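Local coordinates for protein putative aspartyl-tRNA synthetase (Leishmania major, PDB 6OD8) that probably catalyses the ATP-dependent attachment of L-aspartate to tRNA(Asp), releasing AMP and diphosphate, as a class II aminoacyl-tRNA synthetase, at residues Tyr278-Leu283 with Ala486-Asp491; Val282-Val287 with Val513-Leu518. All blocks are in the same frame, centred on the assembly; numbering follows the deposited sequence. Where two conformers were deposited one is given.

Contact 1 of 2, residues Tyr278-Leu283 with Ala486-Asp491; sequences YKQMVL and AQRIHD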
loop_
_atom_site.group_PDB
_atom_site.type_symbol
_atom_site.label_atom_id
_atom_site.label_comp_id
_atom_site.label_asym_id
_atom_site.label_seq_id
_atom_site.Cartn_x
_atom_site.Cartn_y
_atom_site.Cartn_z
ATOM N N TYR A 278 3.197 -15.028 -7.155
ATOM C CA TYR A 278 2.430 -15.125 -5.911
ATOM C C TYR A 278 0.984 -14.682 -6.097
ATOM O O TYR A 278 0.073 -15.285 -5.519
ATOM C CB TYR A 278 3.102 -14.300 -4.809
ATOM C CG TYR A 278 4.430 -14.885 -4.430
ATOM C CD1 TYR A 278 4.498 -16.100 -3.770
ATOM C CD2 TYR A 278 5.624 -14.235 -4.743
ATOM C CE1 TYR A 278 5.715 -16.674 -3.446
ATOM C CE2 TYR A 278 6.850 -14.809 -4.406
ATOM C CZ TYR A 278 6.882 -16.013 -3.772
ATOM O OH TYR A 278 8.100 -16.570 -3.449
ATOM N N LYS A 279 0.745 -13.607 -6.859
ATOM C CA LYS A 279 -0.642 -13.178 -6.994
ATOM C C LYS A 279 -1.484 -14.224 -7.721
ATOM O O LYS A 279 -2.661 -14.397 -7.395
ATOM C CB LYS A 279 -0.748 -11.800 -7.659
ATOM C CG LYS A 279 -0.330 -11.706 -9.157
ATOM C CD LYS A 279 -0.517 -10.258 -9.637
ATOM C CE LYS A 279 0.055 -10.103 -11.043
ATOM N NZ LYS A 279 -0.460 -8.874 -11.716
ATOM N N GLN A 280 -0.894 -14.997 -8.644
ATOM C CA GLN A 280 -1.640 -16.127 -9.187
ATOM C C GLN A 280 -1.839 -17.233 -8.151
ATOM O O GLN A 280 -2.908 -17.856 -8.092
ATOM C CB GLN A 280 -0.914 -16.707 -10.404
ATOM C CG GLN A 280 -0.730 -15.752 -11.547
ATOM C CD GLN A 280 -0.061 -16.472 -12.722
ATOM O OE1 GLN A 280 1.091 -16.208 -13.068
ATOM N NE2 GLN A 280 -0.767 -17.436 -13.283
ATOM N N MET A 281 -0.792 -17.565 -7.394
ATOM C CA MET A 281 -0.910 -18.656 -6.438
ATOM C C MET A 281 -1.967 -18.363 -5.382
ATOM O O MET A 281 -2.649 -19.280 -4.924
ATOM C CB MET A 281 0.445 -18.907 -5.771
ATOM C CG MET A 281 1.518 -19.328 -6.806
ATOM S SD MET A 281 3.229 -19.232 -6.176
ATOM C CE MET A 281 3.044 -20.535 -4.982
ATOM N N VAL A 282 -2.146 -17.099 -5.000
ATOM C CA VAL A 282 -3.122 -16.801 -3.954
ATOM C C VAL A 282 -4.540 -17.060 -4.449
ATOM O O VAL A 282 -5.404 -17.484 -3.681
ATOM C CB VAL A 282 -2.941 -15.359 -3.445
ATOM C CG1 VAL A 282 -4.004 -15.030 -2.383
ATOM C CG2 VAL A 282 -1.551 -15.208 -2.828
ATOM N N LEU A 283 -4.799 -16.845 -5.742
ATOM C CA LEU A 283 -6.121 -17.177 -6.267
ATOM C C LEU A 283 -6.404 -18.672 -6.167
ATOM O O LEU A 283 -7.561 -19.089 -6.027
ATOM C CB LEU A 283 -6.230 -16.717 -7.713
ATOM C CG LEU A 283 -6.087 -15.239 -8.058
ATOM C CD1 LEU A 283 -6.728 -14.996 -9.407
ATOM C CD2 LEU A 283 -6.649 -14.299 -7.009
ATOM N N ALA A 486 -3.434 -10.033 -19.123
ATOM C CA ALA A 486 -3.655 -11.267 -19.874
ATOM C C ALA A 486 -4.397 -12.292 -19.038
ATOM O O ALA A 486 -4.368 -12.258 -17.801
ATOM C CB ALA A 486 -2.340 -11.890 -20.332
ATOM N N GLN A 487 -5.036 -13.222 -19.740
ATOM C CA GLN A 487 -5.393 -14.495 -19.132
ATOM C C GLN A 487 -4.141 -15.348 -18.941
ATOM O O GLN A 487 -3.310 -15.480 -19.856
ATOM C CB GLN A 487 -6.406 -15.252 -20.006
ATOM C CG GLN A 487 -6.808 -16.590 -19.389
ATOM C CD GLN A 487 -7.782 -17.413 -20.244
ATOM O OE1 GLN A 487 -8.086 -17.070 -21.392
ATOM N NE2 GLN A 487 -8.294 -18.496 -19.666
ATOM N N ARG A 488 -4.024 -15.969 -17.764
ATOM C CA ARG A 488 -2.923 -16.881 -17.487
ATOM C C ARG A 488 -3.292 -18.305 -17.896
ATOM O O ARG A 488 -4.466 -18.646 -18.055
ATOM C CB ARG A 488 -2.558 -16.888 -15.998
ATOM C CG ARG A 488 -2.606 -15.507 -15.311
ATOM C CD ARG A 488 -1.677 -14.494 -15.967
ATOM N NE ARG A 488 -1.732 -13.228 -15.225
ATOM C CZ ARG A 488 -1.225 -12.070 -15.632
ATOM N NH1 ARG A 488 -0.610 -11.940 -16.816
ATOM N NH2 ARG A 488 -1.358 -11.023 -14.837
ATOM N N ILE A 489 -2.278 -19.158 -17.983
ATOM C CA ILE A 489 -2.487 -20.584 -18.235
ATOM C C ILE A 489 -2.714 -21.243 -16.879
ATOM O O ILE A 489 -1.794 -21.309 -16.053
ATOM C CB ILE A 489 -1.293 -21.213 -18.963
ATOM C CG1 ILE A 489 -1.083 -20.550 -20.335
ATOM C CG2 ILE A 489 -1.482 -22.729 -19.107
ATOM C CD1 ILE A 489 0.121 -21.094 -21.108
ATOM N N HIS A 490 -3.933 -21.726 -16.631
ATOM C CA HIS A 490 -4.222 -22.309 -15.321
ATOM C C HIS A 490 -4.099 -23.825 -15.333
ATOM O O HIS A 490 -4.253 -24.462 -14.285
ATOM C CB HIS A 490 -5.610 -21.874 -14.818
ATOM C CG HIS A 490 -6.728 -22.252 -15.731
ATOM N ND1 HIS A 490 -6.933 -21.642 -16.952
ATOM C CD2 HIS A 490 -7.694 -23.195 -15.615
ATOM C CE1 HIS A 490 -7.975 -22.194 -17.547
ATOM N NE2 HIS A 490 -8.449 -23.147 -16.764
ATOM N N ASP A 491 -3.780 -24.413 -16.494
ATOM C CA ASP A 491 -3.563 -25.846 -16.601
ATOM C C ASP A 491 -2.079 -26.155 -16.458
ATOM O O ASP A 491 -1.283 -25.682 -17.282
ATOM C CB ASP A 491 -4.047 -26.365 -17.948
ATOM C CG ASP A 491 -3.794 -27.852 -18.115
ATOM O OD1 ASP A 491 -4.591 -28.629 -17.570
ATOM O OD2 ASP A 491 -2.801 -28.240 -18.782
HETATM O O HOH W 1 0.501 -9.055 -14.200
HETATM O O HOH W 2 0.070 -19.344 -15.488
#
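Chi1 of R488 (-39°) sets CG anti to the carbonyl carbon, beside the backbone N and against the amide of Q280. The bend at chi2 (-58°) then turns CD and the guanidinium toward K279. K279 leaves the helix with CG between its backbone N and carbonyl carbon. Its chain then runs straight, and its ammonium ends near R488. Q280 meets the aliphatic part of R488: NE2 lies 3.3 Å from R488 CB and equally close to CG. The two side chains cross at about a right angle, with amide and guanidinium planes 41° apart. No direct hydrogen bond joins the segments.

Water does the bridging. One water accepts from K279 NZ at 2.7 Å and, more weakly, from R488 NH2 at 2.8 Å. A second accepts from Q280 NE2 at 3.0 Å and donates to I489 O at 2.8 Å. The two cations approach to 3.9 Å, K279 NZ to R488 NH2. Their charges are probably balanced by acids on strand 310-319: K279 forms a salt bridge with D315, and R488 with E317. The Q280 amide is held at both ends. OE1 is bonded to Y512 OH and Q276 NE2, and NE2 to H523 as well as to its water. This should fix which way the amide is turned.

Segment 486-491 begins on strand 480-487, part of the mostly antiparallel sheet characteristic of class II synthetase catalytic domains. Helix 276-283 lies over this sheet. Strand 523-529 pairs with 480-487, strand 310-319 supplies the acids, and helix 492-501 packs against I489.

Contact 2 of 2, residues Val282-Val287 with Val513-Leu518; sequences VLQGDV and VDSFRL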
loop_
_atom_site.group_PDB
_atom_site.type_symbol
_atom_site.label_atom_id
_atom_site.label_comp_id
_atom_site.label_asym_id
_atom_site.label_seq_id
_atom_site.Cartn_x
_atom_site.Cartn_y
_atom_site.Cartn_z
ATOM N N VAL A 282 -2.146 -17.099 -5.000
ATOM C CA VAL A 282 -3.122 -16.801 -3.954
ATOM C C VAL A 282 -4.540 -17.060 -4.449
ATOM O O VAL A 282 -5.404 -17.484 -3.681
ATOM C CB VAL A 282 -2.941 -15.359 -3.445
ATOM C CG1 VAL A 282 -4.004 -15.030 -2.383
ATOM C CG2 VAL A 282 -1.551 -15.208 -2.828
ATOM N N LEU A 283 -4.799 -16.845 -5.742
ATOM C CA LEU A 283 -6.121 -17.177 -6.267
ATOM C C LEU A 283 -6.404 -18.672 -6.167
ATOM O O LEU A 283 -7.561 -19.089 -6.027
ATOM C CB LEU A 283 -6.230 -16.717 -7.713
ATOM C CG LEU A 283 -6.087 -15.239 -8.058
ATOM C CD1 LEU A 283 -6.728 -14.996 -9.407
ATOM C CD2 LEU A 283 -6.649 -14.299 -7.009
ATOM N N GLN A 284 -5.371 -19.496 -6.218
ATOM C CA GLN A 284 -5.586 -20.926 -6.038
ATOM C C GLN A 284 -5.832 -21.303 -4.582
ATOM O O GLN A 284 -6.133 -22.470 -4.305
ATOM C CB GLN A 284 -4.392 -21.711 -6.608
ATOM C CG GLN A 284 -3.968 -21.267 -8.033
ATOM C CD GLN A 284 -5.125 -20.876 -8.950
ATOM O OE1 GLN A 284 -6.166 -21.523 -8.970
ATOM N NE2 GLN A 284 -4.938 -19.806 -9.714
ATOM N N GLY A 285 -5.712 -20.354 -3.655
ATOM C CA GLY A 285 -6.177 -20.571 -2.297
ATOM C C GLY A 285 -7.576 -20.029 -2.082
ATOM O O GLY A 285 -8.005 -19.809 -0.945
ATOM N N ASP A 286 -8.267 -19.766 -3.187
ATOM C CA ASP A 286 -9.682 -19.387 -3.297
ATOM C C ASP A 286 -9.949 -17.926 -2.953
ATOM O O ASP A 286 -11.116 -17.545 -2.783
ATOM C CB ASP A 286 -10.597 -20.291 -2.454
ATOM C CG ASP A 286 -10.620 -21.736 -2.978
ATOM O OD1 ASP A 286 -10.150 -21.940 -4.111
ATOM O OD2 ASP A 286 -11.076 -22.655 -2.259
ATOM N N VAL A 287 -8.934 -17.080 -2.887
ATOM C CA VAL A 287 -9.224 -15.649 -2.802
ATOM C C VAL A 287 -9.665 -15.228 -4.201
ATOM O O VAL A 287 -8.901 -15.415 -5.151
ATOM C CB VAL A 287 -8.003 -14.838 -2.334
ATOM C CG1 VAL A 287 -8.389 -13.369 -2.177
ATOM C CG2 VAL A 287 -7.434 -15.394 -1.021
ATOM N N VAL A 513 4.066 -23.796 -10.338
ATOM C CA VAL A 513 3.411 -24.812 -11.170
ATOM C C VAL A 513 2.541 -25.722 -10.300
ATOM O O VAL A 513 1.377 -25.997 -10.620
ATOM C CB VAL A 513 4.461 -25.626 -11.949
ATOM C CG1 VAL A 513 3.785 -26.731 -12.750
ATOM C CG2 VAL A 513 5.299 -24.719 -12.874
ATOM N N ASP A 514 3.089 -26.175 -9.168
ATOM C CA ASP A 514 2.351 -27.049 -8.258
ATOM C C ASP A 514 1.065 -26.403 -7.746
ATOM O O ASP A 514 0.113 -27.120 -7.400
ATOM C CB ASP A 514 3.231 -27.423 -7.063
ATOM C CG ASP A 514 4.244 -28.492 -7.396
ATOM O OD1 ASP A 514 4.200 -29.037 -8.529
ATOM O OD2 ASP A 514 5.092 -28.775 -6.519
ATOM N N SER A 515 1.024 -25.073 -7.658
ATOM C CA SER A 515 -0.178 -24.412 -7.146
ATOM C C SER A 515 -1.382 -24.571 -8.062
ATOM O O SER A 515 -2.503 -24.278 -7.632
ATOM C CB SER A 515 0.067 -22.917 -6.892
ATOM O OG SER A 515 0.077 -22.144 -8.091
ATOM N N PHE A 516 -1.185 -25.029 -9.300
ATOM C CA PHE A 516 -2.297 -25.231 -10.221
ATOM C C PHE A 516 -2.755 -26.676 -10.289
ATOM O O PHE A 516 -3.628 -26.994 -11.106
ATOM C CB PHE A 516 -1.910 -24.756 -11.628
ATOM C CG PHE A 516 -1.423 -23.342 -11.668
ATOM C CD1 PHE A 516 -2.295 -22.280 -11.417
ATOM C CD2 PHE A 516 -0.088 -23.064 -11.927
ATOM C CE1 PHE A 516 -1.839 -20.960 -11.443
ATOM C CE2 PHE A 516 0.376 -21.734 -11.983
ATOM C CZ PHE A 516 -0.510 -20.688 -11.722
ATOM N N ARG A 517 -2.151 -27.568 -9.495
ATOM C CA ARG A 517 -2.382 -28.996 -9.669
ATOM C C ARG A 517 -3.533 -29.522 -8.825
ATOM O O ARG A 517 -4.021 -30.618 -9.095
ATOM C CB ARG A 517 -1.114 -29.780 -9.338
ATOM C CG ARG A 517 0.035 -29.583 -10.350
ATOM C CD ARG A 517 1.180 -30.517 -9.956
ATOM N NE ARG A 517 2.453 -30.204 -10.595
ATOM C CZ ARG A 517 2.760 -30.522 -11.848
ATOM N NH1 ARG A 517 3.956 -30.204 -12.330
ATOM N NH2 ARG A 517 1.869 -31.124 -12.637
ATOM N N LEU A 518 -3.992 -28.760 -7.831
ATOM C CA LEU A 518 -5.033 -29.191 -6.895
ATOM C C LEU A 518 -6.352 -28.479 -7.185
ATOM O O LEU A 518 -7.068 -28.045 -6.274
ATOM C CB LEU A 518 -4.602 -28.938 -5.448
ATOM C CG LEU A 518 -3.235 -29.514 -5.048
ATOM C CD1 LEU A 518 -2.896 -29.158 -3.602
ATOM C CD2 LEU A 518 -3.181 -31.030 -5.265
#
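Q284 packs on S515 and F516 by van der Waals contact, with no hydrogen bond between the segments. Its CB lies 3.3 Å from S515 O, and its CG 3.4 Å from the same oxygen. The chain bends at chi2 (-37°), bringing the amide round to the phenylalanine. Q284 NE2 reaches the ring edge near the ring plane, 3.7 Å from F516 CE1. Amide and ring planes are 54° apart. Within segment 513-518, S515 OG sits 3.7 Å above the centre of one face of the F516 ring.

The polar ends are bonded elsewhere. Q284 NE2 donates to Q280 O, four residues earlier in the chain, and Q284 OE1 accepts from W521 N. The amide is thus tied at both ends and held against the ring. S515 OG bonds to Y512 O.

Both segments are helix ends that run into type I beta turns, L283 to D286 and D514 to R517. They belong to the class II catalytic domain, where the ends of helices 276-283 and 510-514 come together beside strand 523-529.

Salt bridges are made by residues that do not touch across the segments. R517 NE meets D514 OD1 at 2.9 Å on the anti side of the carboxylate, with an N-H...O angle of 162°. D286 forms salt bridges with R94 and R110 of the second subunit. Hydrogen bonds also cross that interface: R213 of the second subunit uses NH2 for Q284 O and NH1 for L518 O, one guanidinium gripping the backbone of both segments.

In the fold
Contacts 1 and 2 follow one another along helix 276-283 and share V282 and L283. Their centres are about 8 Å apart, and they touch directly. M281 CG packs 3.4 Å from S515 OG, and Q280 NE2 lies 3.6 Å from F516 CZ. H490 O is also 3.6 Å from F516 CB, which joins segments 486-491 and 513-518. Contact 1 faces the catalytic sheet; contact 2 packs the end of the same helix against the turn D514-R517. Both reach the second subunit. H523 touches both contacts and starts strand 523-529, which with helix 530-538 matches class II motif 3. That motif helps form the ATP site in this family, so both contacts probably lie near it.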